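PDB 3L6E: oxidoreductase, short-chain dehydrogenase/reductase family from Aeromonas hydrophila subsp. hydrophila, which probably acts as a nucleotide-dependent reductase of the short-chain dehydrogenase family, tentatively assigned to the reduction of 3-dehydrosphinganine in sphingolipid metabolism. Local coordinates for residues E79-A85 and G128-V133; V64-F68 and L114-T119; H5-A11 and H28-G34. All blocks are in the same frame, centred on the assembly; numbering follows the deposited sequence.

Interaction 1 (E79-A85 and G128-V133); sequences ELVLHCA and GVLANV
Two neighbouring strands in the middle of a parallel sheet show how such a pair is built. Strands 80-84 and 128-133 run in the same direction, 14° apart with axes 4.6 Å from each other, and the register matches Leu80 with Val129 through His83 with Asn132. Glu79 O accepts from Val129 N at 2.8 Å; Gly128 has phi/psi of 131/-164, angles suited to glycine, and a CB here would clash with that same carbonyl. Leu80 (t, p) lays CD1 3.6 Å from Val129 CG1 and 3.7 Å from Ala131 CB. Val81 N binds Val129 O at 2.8 Å and Val81 O receives Ala131 N at 2.7 Å; on the opposite face its CG1 lies 4.2 Å from Leu130 CD1. Leu82 CD2 packs 3.8 Å from Ala131 CB, on the face that helix 14-25 covers. His83 N donates to Ala131 O, and His83 O accepts from Val133 N, both at 2.7 Å. The His83 ring (chi1 t) turns to the face beneath helix 98-123, where ND1 makes a weak 3.1 Å hydrogen bond with Asn132 OD1 and NE2 a weak one with Ser111. Cys84 SG closes the row, 3.8 Å from Val133 CG2. Such a ladder belongs to the centre of a Rossmann-type sheet: five backbone hydrogen bonds tie the strands, leaving mostly apolar side chains to meet the helices, with His83 and Asn132 as a polar pair.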
ATOM      1  N   GLU A  79      -0.876 -16.039  13.507  1.00 24.32           N
ATOM      2  CA  GLU A  79      -1.786 -15.249  12.681  1.00 25.93           C
ATOM      3  C   GLU A  79      -1.063 -14.622  11.470  1.00 26.17           C
ATOM      4  O   GLU A  79      -1.664 -14.417  10.404  1.00 26.54           O
ATOM      5  CB  GLU A  79      -2.419 -14.125  13.506  1.00 27.23           C
ATOM      6  CG  GLU A  79      -3.084 -14.579  14.803  1.00 46.61           C
ATOM      7  CD  GLU A  79      -3.616 -13.414  15.621  1.00 29.52           C
ATOM      8  OE1 GLU A  79      -4.606 -13.609  16.372  1.00 46.75           O
ATOM      9  OE2 GLU A  79      -3.047 -12.300  15.505  1.00 46.76           O
ATOM     10  N   LEU A  80       0.217 -14.297  11.639  1.00 25.35           N
ATOM     11  CA  LEU A  80       0.963 -13.634  10.572  1.00 24.90           C
ATOM     12  C   LEU A  80       2.356 -14.209  10.455  1.00 25.10           C
ATOM     13  O   LEU A  80       3.070 -14.348  11.457  1.00 25.18           O
ATOM     14  CB  LEU A  80       1.009 -12.106  10.780  1.00 23.90           C
ATOM     15  CG  LEU A  80       2.010 -11.242   9.994  1.00 32.73           C
ATOM     16  CD1 LEU A  80       1.729 -11.280   8.506  1.00 23.10           C
ATOM     17  CD2 LEU A  80       2.042  -9.783  10.499  1.00 23.92           C
ATOM     18  N   VAL A  81       2.709 -14.586   9.227  1.00 25.03           N
ATOM     19  CA  VAL A  81       4.071 -14.942   8.887  1.00 24.79           C
ATOM     20  C   VAL A  81       4.616 -13.817   8.020  1.00 25.19           C
ATOM     21  O   VAL A  81       4.125 -13.541   6.917  1.00 24.52           O
ATOM     22  CB  VAL A  81       4.202 -16.333   8.221  1.00 24.74           C
ATOM     23  CG1 VAL A  81       5.674 -16.623   7.874  1.00 11.65           C
ATOM     24  CG2 VAL A  81       3.729 -17.412   9.183  1.00 12.39           C
ATOM     25  N   LEU A  82       5.610 -13.137   8.573  1.00 25.73           N
ATOM     26  CA  LEU A  82       6.222 -12.002   7.932  1.00 25.84           C
ATOM     27  C   LEU A  82       7.561 -12.466   7.426  1.00 25.88           C
ATOM     28  O   LEU A  82       8.484 -12.699   8.205  1.00 26.42           O
ATOM     29  CB  LEU A  82       6.398 -10.868   8.931  1.00 26.36           C
ATOM     30  CG  LEU A  82       5.881  -9.495   8.522  1.00 35.78           C
ATOM     31  CD1 LEU A  82       6.331  -8.439   9.513  1.00 26.81           C
ATOM     32  CD2 LEU A  82       6.340  -9.145   7.134  1.00 26.97           C
ATOM     33  N   HIS A  83       7.654 -12.659   6.123  1.00 25.44           N
ATOM     34  CA  HIS A  83       8.893 -13.145   5.558  1.00 25.89           C
ATOM     35  C   HIS A  83       9.737 -11.993   5.033  1.00 28.05           C
ATOM     36  O   HIS A  83       9.333 -11.277   4.115  1.00 27.87           O
ATOM     37  CB  HIS A  83       8.662 -14.195   4.477  1.00 24.44           C
ATOM     38  CG  HIS A  83       9.931 -14.819   3.983  1.00 24.43           C
ATOM     39  ND1 HIS A  83      10.420 -14.610   2.712  1.00 24.50           N
ATOM     40  CD2 HIS A  83      10.837 -15.602   4.608  1.00 23.61           C
ATOM     41  CE1 HIS A  83      11.564 -15.252   2.572  1.00 23.16           C
ATOM     42  NE2 HIS A  83      11.841 -15.856   3.709  1.00 24.72           N
ATOM     43  N   CYS A  84      10.894 -11.807   5.655  1.00 30.39           N
ATOM     44  CA  CYS A  84      11.856 -10.809   5.234  1.00 33.41           C
ATOM     45  C   CYS A  84      13.020 -11.487   4.548  1.00 36.84           C
ATOM     46  O   CYS A  84      14.010 -11.797   5.192  1.00 36.02           O
ATOM     47  CB  CYS A  84      12.361 -10.015   6.430  1.00 32.86           C
ATOM     48  SG  CYS A  84      11.098  -9.035   7.181  1.00 34.51           S
ATOM     49  N   ALA A  85      12.890 -11.729   3.241  1.00 41.17           N
ATOM     50  CA  ALA A  85      13.969 -12.373   2.484  1.00 44.65           C
ATOM     51  C   ALA A  85      15.248 -11.540   2.540  1.00 47.63           C
ATOM     52  O   ALA A  85      16.342 -12.079   2.395  1.00 48.73           O
ATOM     53  CB  ALA A  85      13.556 -12.636   1.049  1.00 44.90           C
ATOM     54  N   GLY A 128      -5.340 -16.739   8.050  1.00 29.31           N
ATOM     55  CA  GLY A 128      -4.259 -15.879   8.520  1.00 28.81           C
ATOM     56  C   GLY A 128      -3.546 -15.180   7.378  1.00 28.13           C
ATOM     57  O   GLY A 128      -4.058 -15.127   6.261  1.00 28.33           O
ATOM     58  N   VAL A 129      -2.359 -14.638   7.661  1.00 27.08           N
ATOM     59  CA  VAL A 129      -1.633 -13.789   6.707  1.00 25.21           C
ATOM     60  C   VAL A 129      -0.187 -14.257   6.447  1.00 23.89           C
ATOM     61  O   VAL A 129       0.569 -14.537   7.385  1.00 22.33           O
ATOM     62  CB  VAL A 129      -1.700 -12.290   7.139  1.00 25.31           C
ATOM     63  CG1 VAL A 129      -0.982 -11.372   6.156  1.00 19.67           C
ATOM     64  CG2 VAL A 129      -3.167 -11.839   7.264  1.00 19.79           C
ATOM     65  N   LEU A 130       0.153 -14.377   5.156  1.00 23.50           N
ATOM     66  CA  LEU A 130       1.521 -14.603   4.698  1.00 23.49           C
ATOM     67  C   LEU A 130       2.005 -13.345   4.011  1.00 22.96           C
ATOM     68  O   LEU A 130       1.598 -13.031   2.875  1.00 23.26           O
ATOM     69  CB  LEU A 130       1.653 -15.786   3.724  1.00 23.22           C
ATOM     70  CG  LEU A 130       3.027 -15.923   3.040  1.00 30.38           C
ATOM     71  CD1 LEU A 130       4.129 -16.235   4.025  1.00 22.62           C
ATOM     72  CD2 LEU A 130       3.022 -16.970   1.899  1.00 23.36           C
ATOM     73  N   ALA A 131       2.880 -12.632   4.703  1.00 21.69           N
ATOM     74  CA  ALA A 131       3.344 -11.348   4.204  1.00 20.78           C
ATOM     75  C   ALA A 131       4.781 -11.517   3.820  1.00 19.71           C
ATOM     76  O   ALA A 131       5.572 -12.031   4.600  1.00 19.25           O
ATOM     77  CB  ALA A 131       3.177 -10.266   5.250  1.00 19.99           C
ATOM     78  N   ASN A 132       5.098 -11.110   2.597  1.00 19.56           N
ATOM     79  CA  ASN A 132       6.445 -11.215   2.081  1.00 20.48           C
ATOM     80  C   ASN A 132       7.028  -9.836   1.803  1.00 22.41           C
ATOM     81  O   ASN A 132       6.352  -8.971   1.226  1.00 22.37           O
ATOM     82  CB  ASN A 132       6.465 -12.045   0.817  1.00 20.32           C
ATOM     83  CG  ASN A 132       6.676 -13.502   1.087  1.00 13.62           C
ATOM     84  OD1 ASN A 132       7.793 -13.967   1.262  1.00 21.04           O
ATOM     85  ND2 ASN A 132       5.594 -14.243   1.106  1.00 21.63           N
ATOM     86  N   VAL A 133       8.275  -9.651   2.221  1.00 23.74           N
ATOM     87  CA  VAL A 133       9.008  -8.416   1.969  1.00 25.67           C
ATOM     88  C   VAL A 133       9.953  -8.638   0.787  1.00 27.89           C
ATOM     89  O   VAL A 133      10.855  -9.469   0.847  1.00 27.65           O
ATOM     90  CB  VAL A 133       9.816  -7.935   3.200  1.00 25.25           C
ATOM     91  CG1 VAL A 133      10.501  -6.590   2.903  1.00 28.34           C
ATOM     92  CG2 VAL A 133       8.909  -7.768   4.382  1.00 27.65           C
TER

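Interaction 2 (V64-F68 and L114-T119); sequences VDVAF and LVAQQT
Both segments are regular alpha-helical turns within longer helices, 61-75 and 98-123. Their local axes cross at -54° with a closest approach of 10.6 Å, a wide separation filled by side chains; the nearest CA atoms are Val64 and Leu114, 7.0 Å apart, and Asp65 and Gln118, 7.4 Å apart. Gln118 is the central residue. With chi1 t and chi2 p, it sets CG over one face of the Phe68 ring, 3.8 Å from the centroid, in a CH-pi contact, while its NE2 donates to Asp65 OD1 at 2.8 Å and its OE1 accepts from Arg121. Apolar contacts complete the interface: Val64 CG2 meets Leu114 CB at 3.9 Å, Val64 CG1 meets Gln118 CB at 3.9 Å, and Val115 CG1 lies at the edge of the Phe68 ring, 4.0 Å from CZ. This is packing between two helices of a Rossmann-type fold on the same side of its sheet: Val115 and Thr119 rest on strand 80-84, Phe68 reaches Met33 of strand 29-34, and Ala116 faces helix 145-165.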
ATOM      1  N   VAL A  64      13.774 -25.567   8.009  1.00 38.12           N
ATOM      2  CA  VAL A  64      12.521 -24.806   8.060  1.00 37.14           C
ATOM      3  C   VAL A  64      11.496 -25.519   8.942  1.00 36.57           C
ATOM      4  O   VAL A  64      10.824 -24.880   9.747  1.00 36.14           O
ATOM      5  CB  VAL A  64      11.955 -24.540   6.646  1.00 36.50           C
ATOM      6  CG1 VAL A  64      10.568 -23.903   6.710  1.00 30.91           C
ATOM      7  CG2 VAL A  64      12.905 -23.650   5.869  1.00 30.66           C
ATOM      8  N   ASP A  65      11.399 -26.839   8.773  1.00 36.62           N
ATOM      9  CA  ASP A  65      10.527 -27.701   9.568  1.00 36.55           C
ATOM     10  C   ASP A  65      10.791 -27.551  11.066  1.00 35.37           C
ATOM     11  O   ASP A  65       9.852 -27.406  11.854  1.00 35.10           O
ATOM     12  CB  ASP A  65      10.710 -29.176   9.163  1.00 37.68           C
ATOM     13  CG  ASP A  65      10.110 -29.504   7.795  1.00 42.80           C
ATOM     14  OD1 ASP A  65       9.015 -29.000   7.456  1.00 38.71           O
ATOM     15  OD2 ASP A  65      10.727 -30.302   7.053  1.00 38.97           O
ATOM     16  N   VAL A  66      12.074 -27.580  11.434  1.00 34.28           N
ATOM     17  CA  VAL A  66      12.516 -27.515  12.824  1.00 33.40           C
ATOM     18  C   VAL A  66      12.214 -26.153  13.440  1.00 32.59           C
ATOM     19  O   VAL A  66      11.672 -26.068  14.545  1.00 32.93           O
ATOM     20  CB  VAL A  66      14.033 -27.864  12.947  1.00 33.72           C
ATOM     21  CG1 VAL A  66      14.551 -27.625  14.359  1.00 33.80           C
ATOM     22  CG2 VAL A  66      14.289 -29.325  12.540  1.00 33.86           C
ATOM     23  N   ALA A  67      12.550 -25.094  12.709  1.00 31.32           N
ATOM     24  CA  ALA A  67      12.373 -23.726  13.180  1.00 30.18           C
ATOM     25  C   ALA A  67      10.901 -23.383  13.410  1.00 28.84           C
ATOM     26  O   ALA A  67      10.575 -22.681  14.362  1.00 28.61           O
ATOM     27  CB  ALA A  67      13.008 -22.729  12.195  1.00 30.24           C
ATOM     28  N   PHE A  68      10.025 -23.863  12.529  1.00 27.43           N
ATOM     29  CA  PHE A  68       8.603 -23.583  12.658  1.00 26.73           C
ATOM     30  C   PHE A  68       7.961 -24.378  13.793  1.00 26.88           C
ATOM     31  O   PHE A  68       7.033 -23.879  14.444  1.00 27.50           O
ATOM     32  CB  PHE A  68       7.868 -23.779  11.320  1.00 26.68           C
ATOM     33  CG  PHE A  68       7.823 -22.529  10.461  1.00 29.16           C
ATOM     34  CD1 PHE A  68       6.732 -21.667  10.518  1.00 27.13           C
ATOM     35  CD2 PHE A  68       8.871 -22.211   9.603  1.00 26.98           C
ATOM     36  CE1 PHE A  68       6.678 -20.500   9.731  1.00 29.16           C
ATOM     37  CE2 PHE A  68       8.835 -21.057   8.810  1.00 29.47           C
ATOM     38  CZ  PHE A  68       7.736 -20.193   8.872  1.00 27.17           C
ATOM     39  N   LEU A 114      10.058 -22.083   0.681  1.00 23.10           N
ATOM     40  CA  LEU A 114       9.948 -22.993   1.821  1.00 24.17           C
ATOM     41  C   LEU A 114       9.132 -22.400   2.973  1.00 25.50           C
ATOM     42  O   LEU A 114       8.335 -23.097   3.597  1.00 26.52           O
ATOM     43  CB  LEU A 114      11.333 -23.404   2.314  1.00 24.35           C
ATOM     44  CG  LEU A 114      12.221 -24.254   1.407  1.00 32.14           C
ATOM     45  CD1 LEU A 114      13.654 -24.150   1.885  1.00 24.84           C
ATOM     46  CD2 LEU A 114      11.769 -25.721   1.345  1.00 24.57           C
ATOM     47  N   VAL A 115       9.315 -21.111   3.244  1.00 25.31           N
ATOM     48  CA  VAL A 115       8.502 -20.454   4.263  1.00 25.31           C
ATOM     49  C   VAL A 115       7.028 -20.451   3.834  1.00 24.76           C
ATOM     50  O   VAL A 115       6.129 -20.689   4.647  1.00 25.14           O
ATOM     51  CB  VAL A 115       9.036 -19.040   4.574  1.00 25.24           C
ATOM     52  CG1 VAL A 115       8.047 -18.221   5.421  1.00 28.47           C
ATOM     53  CG2 VAL A 115      10.388 -19.142   5.267  1.00 29.15           C
ATOM     54  N   ALA A 116       6.792 -20.188   2.554  1.00 23.69           N
ATOM     55  CA  ALA A 116       5.442 -20.101   2.032  1.00 23.04           C
ATOM     56  C   ALA A 116       4.741 -21.465   2.140  1.00 23.61           C
ATOM     57  O   ALA A 116       3.617 -21.540   2.626  1.00 23.11           O
ATOM     58  CB  ALA A 116       5.458 -19.613   0.609  1.00 22.69           C
ATOM     59  N   GLN A 117       5.432 -22.534   1.738  1.00 24.34           N
ATOM     60  CA  GLN A 117       4.852 -23.884   1.769  1.00 26.07           C
ATOM     61  C   GLN A 117       4.614 -24.361   3.182  1.00 26.88           C
ATOM     62  O   GLN A 117       3.615 -25.014   3.459  1.00 27.68           O
ATOM     63  CB  GLN A 117       5.746 -24.899   1.058  1.00 26.31           C
ATOM     64  CG  GLN A 117       5.800 -24.708  -0.421  1.00 29.17           C
ATOM     65  CD  GLN A 117       6.836 -25.571  -1.086  1.00 27.03           C
ATOM     66  OE1 GLN A 117       6.941 -25.568  -2.312  1.00 29.86           O
ATOM     67  NE2 GLN A 117       7.603 -26.330  -0.292  1.00 29.26           N
ATOM     68  N   GLN A 118       5.555 -24.054   4.063  1.00 27.32           N
ATOM     69  CA  GLN A 118       5.406 -24.339   5.477  1.00 28.65           C
ATOM     70  C   GLN A 118       4.195 -23.571   6.067  1.00 28.74           C
ATOM     71  O   GLN A 118       3.480 -24.100   6.909  1.00 28.78           O
ATOM     72  CB  GLN A 118       6.723 -24.026   6.205  1.00 29.34           C
ATOM     73  CG  GLN A 118       6.781 -24.406   7.677  1.00 30.83           C
ATOM     74  CD  GLN A 118       6.995 -25.891   7.942  1.00 30.46           C
ATOM     75  OE1 GLN A 118       6.537 -26.408   8.962  1.00 31.55           O
ATOM     76  NE2 GLN A 118       7.696 -26.582   7.036  1.00 31.24           N
ATOM     77  N   THR A 119       3.957 -22.346   5.595  1.00 28.85           N
ATOM     78  CA  THR A 119       2.799 -21.527   6.030  1.00 28.09           C
ATOM     79  C   THR A 119       1.461 -22.055   5.504  1.00 27.25           C
ATOM     80  O   THR A 119       0.454 -22.025   6.210  1.00 27.21           O
ATOM     81  CB  THR A 119       2.963 -20.036   5.606  1.00 28.21           C
ATOM     82  OG1 THR A 119       4.204 -19.529   6.115  1.00 20.60           O
ATOM     83  CG2 THR A 119       1.797 -19.170   6.125  1.00 20.07           C
TER

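Interaction 3 (H5-A11 and H28-G34); sequences HIIVTGA and HQVSMMG
Backbone hydrogen bonds define the pairing of strands 5-9 and 29-34, which run parallel at a signed angle of -22° with axes 4.6 Å apart and His5 level with Gln29, Ile7 with Ser31. In order, Ile6 N donates to Gln29 O (2.9 Å), Ser31 N to Ile6 O (2.8 Å), Val8 N to Ser31 O (3.0 Å) and Met33 N to Val8 O (2.8 Å). Beyond the regular ladder the chain turns: Gly10 has positive phi (55/43), and Ala11 N donates to Met33 O at 3.0 Å. This is the first beta-alpha-beta unit of the Rossmann fold, joined through helix 14-25, and Thr9-Gly10-Ala11 opens the glycine-rich turn that in short-chain dehydrogenases borders the dinucleotide site. Gly34, ending the second strand, comes within about 3 Å of a bound sulfate (nearest atoms), probably from the crystallisation liquor, that may mark this pocket. Among side chains, the polar link is His5 NE2 with Ser31 OG, 2.7 Å apart and hydrogen-bonded, while His5 ND1 donates to the carbonyl of Gly76. Where the strands begin, Ile6 CD1 touches the His28 ring, 3.6 Å from CD2. Apolar contacts occupy both faces. On the face of His5, Ile7 CG2 meets CE of selenomethionine Met33 (m, t, t) at 3.8 Å, beneath helix 61-75. On the other, Val8 CG2 lies 3.8 Å from Val30 CG1. Past the strand end, Ala11 CB packs 3.5 Å from CB of selenomethionine Met32, whose side chain continues to helix 37-47.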
ATOM      1  N   HIS A   5       0.122 -14.256  18.009  1.00 28.90           N
ATOM      2  CA  HIS A   5       1.416 -14.794  17.596  1.00 25.69           C
ATOM      3  C   HIS A   5       1.808 -14.432  16.160  1.00 25.15           C
ATOM      4  O   HIS A   5       1.064 -14.697  15.207  1.00 25.02           O
ATOM      5  CB  HIS A   5       1.465 -16.304  17.784  1.00 23.28           C
ATOM      6  CG  HIS A   5       2.820 -16.892  17.564  1.00 19.96           C
ATOM      7  ND1 HIS A   5       3.007 -18.160  17.059  1.00 21.00           N
ATOM      8  CD2 HIS A   5       4.056 -16.371  17.748  1.00 21.55           C
ATOM      9  CE1 HIS A   5       4.302 -18.405  16.968  1.00 20.83           C
ATOM     10  NE2 HIS A   5       4.960 -17.337  17.380  1.00 20.09           N
ATOM     11  N   ILE A   6       2.989 -13.827  16.030  1.00 24.27           N
ATOM     12  CA  ILE A   6       3.557 -13.461  14.734  1.00 23.01           C
ATOM     13  C   ILE A   6       4.906 -14.138  14.558  1.00 20.94           C
ATOM     14  O   ILE A   6       5.696 -14.246  15.497  1.00 21.10           O
ATOM     15  CB  ILE A   6       3.770 -11.927  14.599  1.00 23.62           C
ATOM     16  CG1 ILE A   6       2.546 -11.151  15.087  1.00 17.40           C
ATOM     17  CG2 ILE A   6       4.204 -11.538  13.134  1.00 17.04           C
ATOM     18  CD1 ILE A   6       1.346 -11.238  14.170  1.00 23.98           C
ATOM     19  N   ILE A   7       5.160 -14.616  13.353  1.00 19.53           N
ATOM     20  CA  ILE A   7       6.467 -15.134  13.007  1.00 18.76           C
ATOM     21  C   ILE A   7       7.121 -14.117  12.088  1.00 19.71           C
ATOM     22  O   ILE A   7       6.519 -13.701  11.097  1.00 19.06           O
ATOM     23  CB  ILE A   7       6.372 -16.478  12.300  1.00 17.36           C
ATOM     24  CG1 ILE A   7       5.937 -17.567  13.290  1.00 14.86           C
ATOM     25  CG2 ILE A   7       7.725 -16.876  11.671  1.00 13.90           C
ATOM     26  CD1 ILE A   7       5.683 -18.892  12.602  1.00 14.95           C
ATOM     27  N   VAL A   8       8.358 -13.764  12.383  1.00 21.44           N
ATOM     28  CA  VAL A   8       9.110 -12.866  11.536  1.00 23.19           C
ATOM     29  C   VAL A   8      10.443 -13.470  11.165  1.00 24.37           C
ATOM     30  O   VAL A   8      11.241 -13.767  12.020  1.00 25.02           O
ATOM     31  CB  VAL A   8       9.356 -11.523  12.220  1.00 23.31           C
ATOM     32  CG1 VAL A   8      10.178 -10.641  11.342  1.00 25.06           C
ATOM     33  CG2 VAL A   8       8.061 -10.862  12.569  1.00 24.56           C
ATOM     34  N   THR A   9      10.676 -13.649   9.878  1.00 24.12           N
ATOM     35  CA  THR A   9      11.957 -14.146   9.422  1.00 24.01           C
ATOM     36  C   THR A   9      12.886 -12.988   9.117  1.00 24.34           C
ATOM     37  O   THR A   9      12.455 -11.863   9.005  1.00 24.09           O
ATOM     38  CB  THR A   9      11.831 -15.004   8.182  1.00 23.76           C
ATOM     39  OG1 THR A   9      11.297 -14.221   7.127  1.00 29.04           O
ATOM     40  CG2 THR A   9      10.938 -16.159   8.422  1.00 28.95           C
ATOM     41  N   GLY A  10      14.168 -13.279   8.994  1.00 24.50           N
ATOM     42  CA  GLY A  10      15.159 -12.252   8.776  1.00 24.55           C
ATOM     43  C   GLY A  10      15.043 -11.231   9.871  1.00 24.37           C
ATOM     44  O   GLY A  10      15.087 -10.037   9.632  1.00 24.59           O
ATOM     45  N   ALA A  11      14.879 -11.724  11.088  1.00 23.23           N
ATOM     46  CA  ALA A  11      14.562 -10.847  12.226  1.00 22.89           C
ATOM     47  C   ALA A  11      15.761 -10.029  12.689  1.00 22.90           C
ATOM     48  O   ALA A  11      15.608  -9.036  13.401  1.00 22.09           O
ATOM     49  CB  ALA A  11      14.014 -11.673  13.383  1.00 22.34           C
ATOM     50  N   HIS A  28       1.839  -7.748  20.352  1.00 28.55           N
ATOM     51  CA  HIS A  28       1.964  -9.116  19.807  1.00 27.96           C
ATOM     52  C   HIS A  28       3.146  -9.873  20.422  1.00 26.29           C
ATOM     53  O   HIS A  28       4.086  -9.261  20.911  1.00 26.41           O
ATOM     54  CB  HIS A  28       2.189  -9.082  18.290  1.00 29.63           C
ATOM     55  CG  HIS A  28       0.983  -8.716  17.472  1.00 32.20           C
ATOM     56  ND1 HIS A  28       0.792  -7.451  16.954  1.00 30.82           N
ATOM     57  CD2 HIS A  28      -0.044  -9.472  17.005  1.00 30.69           C
ATOM     58  CE1 HIS A  28      -0.320  -7.435  16.238  1.00 31.53           C
ATOM     59  NE2 HIS A  28      -0.844  -8.649  16.249  1.00 31.66           N
ATOM     60  N   GLN A  29       3.095 -11.204  20.379  1.00 24.79           N
ATOM     61  CA  GLN A  29       4.248 -12.048  20.666  1.00 23.72           C
ATOM     62  C   GLN A  29       4.923 -12.410  19.356  1.00 22.14           C
ATOM     63  O   GLN A  29       4.260 -12.655  18.354  1.00 21.28           O
ATOM     64  CB  GLN A  29       3.820 -13.346  21.352  1.00 25.04           C
ATOM     65  CG  GLN A  29       3.046 -13.171  22.644  1.00 45.97           C
ATOM     66  CD  GLN A  29       3.953 -12.935  23.821  1.00 26.64           C
ATOM     67  OE1 GLN A  29       4.404 -11.807  24.059  1.00 46.48           O
ATOM     68  NE2 GLN A  29       4.228 -13.994  24.577  1.00 46.30           N
ATOM     69  N   VAL A  30       6.246 -12.481  19.352  1.00 21.52           N
ATOM     70  CA  VAL A  30       6.935 -12.627  18.071  1.00 20.98           C
ATOM     71  C   VAL A  30       7.974 -13.728  18.099  1.00 20.41           C
ATOM     72  O   VAL A  30       8.871 -13.694  18.919  1.00 19.50           O
ATOM     73  CB  VAL A  30       7.572 -11.281  17.611  1.00 20.15           C
ATOM     74  CG1 VAL A  30       8.244 -11.444  16.284  1.00 12.74           C
ATOM     75  CG2 VAL A  30       6.526 -10.207  17.507  1.00 12.04           C
ATOM     76  N   SER A  31       7.828 -14.717  17.217  1.00 20.95           N
ATOM     77  CA  SER A  31       8.866 -15.721  17.035  1.00 22.12           C
ATOM     78  C   SER A  31       9.850 -15.196  15.991  1.00 23.91           C
ATOM     79  O   SER A  31       9.527 -15.123  14.791  1.00 23.42           O
ATOM     80  CB  SER A  31       8.271 -17.045  16.578  1.00 21.29           C
ATOM     81  OG  SER A  31       7.624 -17.689  17.648  1.00 45.00           O
HETATM   82  N   MSE A  32      11.026 -14.793  16.451  1.00 26.01           N
HETATM   83  CA  MSE A  32      12.031 -14.212  15.556  1.00 28.91           C
HETATM   84  C   MSE A  32      12.868 -15.311  14.914  1.00 28.51           C
HETATM   85  O   MSE A  32      13.510 -16.083  15.612  1.00 28.99           O
HETATM   86  CB  MSE A  32      12.943 -13.254  16.329  1.00 31.59           C
HETATM   87  CG  MSE A  32      12.207 -12.195  17.128  1.00 28.92           C
HETATM   88 SE   MSE A  32      13.417 -11.030  18.117  1.00 36.94          SE
HETATM   89  CE  MSE A  32      14.367 -12.362  19.171  1.00 28.71           C
HETATM   90  N   MSE A  33      12.870 -15.383  13.593  1.00 28.05           N
HETATM   91  CA  MSE A  33      13.767 -16.323  12.911  1.00 28.76           C
HETATM   92  C   MSE A  33      14.883 -15.603  12.172  1.00 27.59           C
HETATM   93  O   MSE A  33      14.624 -14.653  11.443  1.00 26.92           O
HETATM   94  CB  MSE A  33      13.000 -17.214  11.945  1.00 30.21           C
HETATM   95  CG  MSE A  33      11.965 -18.092  12.646  1.00 23.74           C
HETATM   96 SE   MSE A  33      11.030 -19.200  11.360  0.87 33.98          SE
HETATM   97  CE  MSE A  33       9.719 -19.987  12.598  1.00 23.35           C
ATOM     98  N   GLY A  34      16.116 -16.068  12.369  1.00 26.80           N
ATOM     99  CA  GLY A  34      17.270 -15.449  11.744  1.00 27.04           C
ATOM    100  C   GLY A  34      18.497 -16.334  11.695  1.00 27.49           C
ATOM    101  O   GLY A  34      18.633 -17.284  12.465  1.00 27.19           O
TER

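From the N terminus, interaction 3 closes first, bringing strand 29-34 back beside strand 5-9 after a single helix. Everything else lies later in the chain. Interactions 1 and 2 cross: 64-68 precedes 79-85, whereas 114-119 falls between 79-85 and 128-133, so the loops they close overlap along the chain, neither containing the other. In space all three touch. Strand 5-9 is the neighbour of strand 80-84, with Ile7 N and O probably hydrogen-bonded to Leu80 O and Leu82 N, so that interactions 1 and 3 form four consecutive strands of one sheet. Interaction 2 packs against part of one face of both, with Phe68 on Ile7 and Ala116 on Leu130.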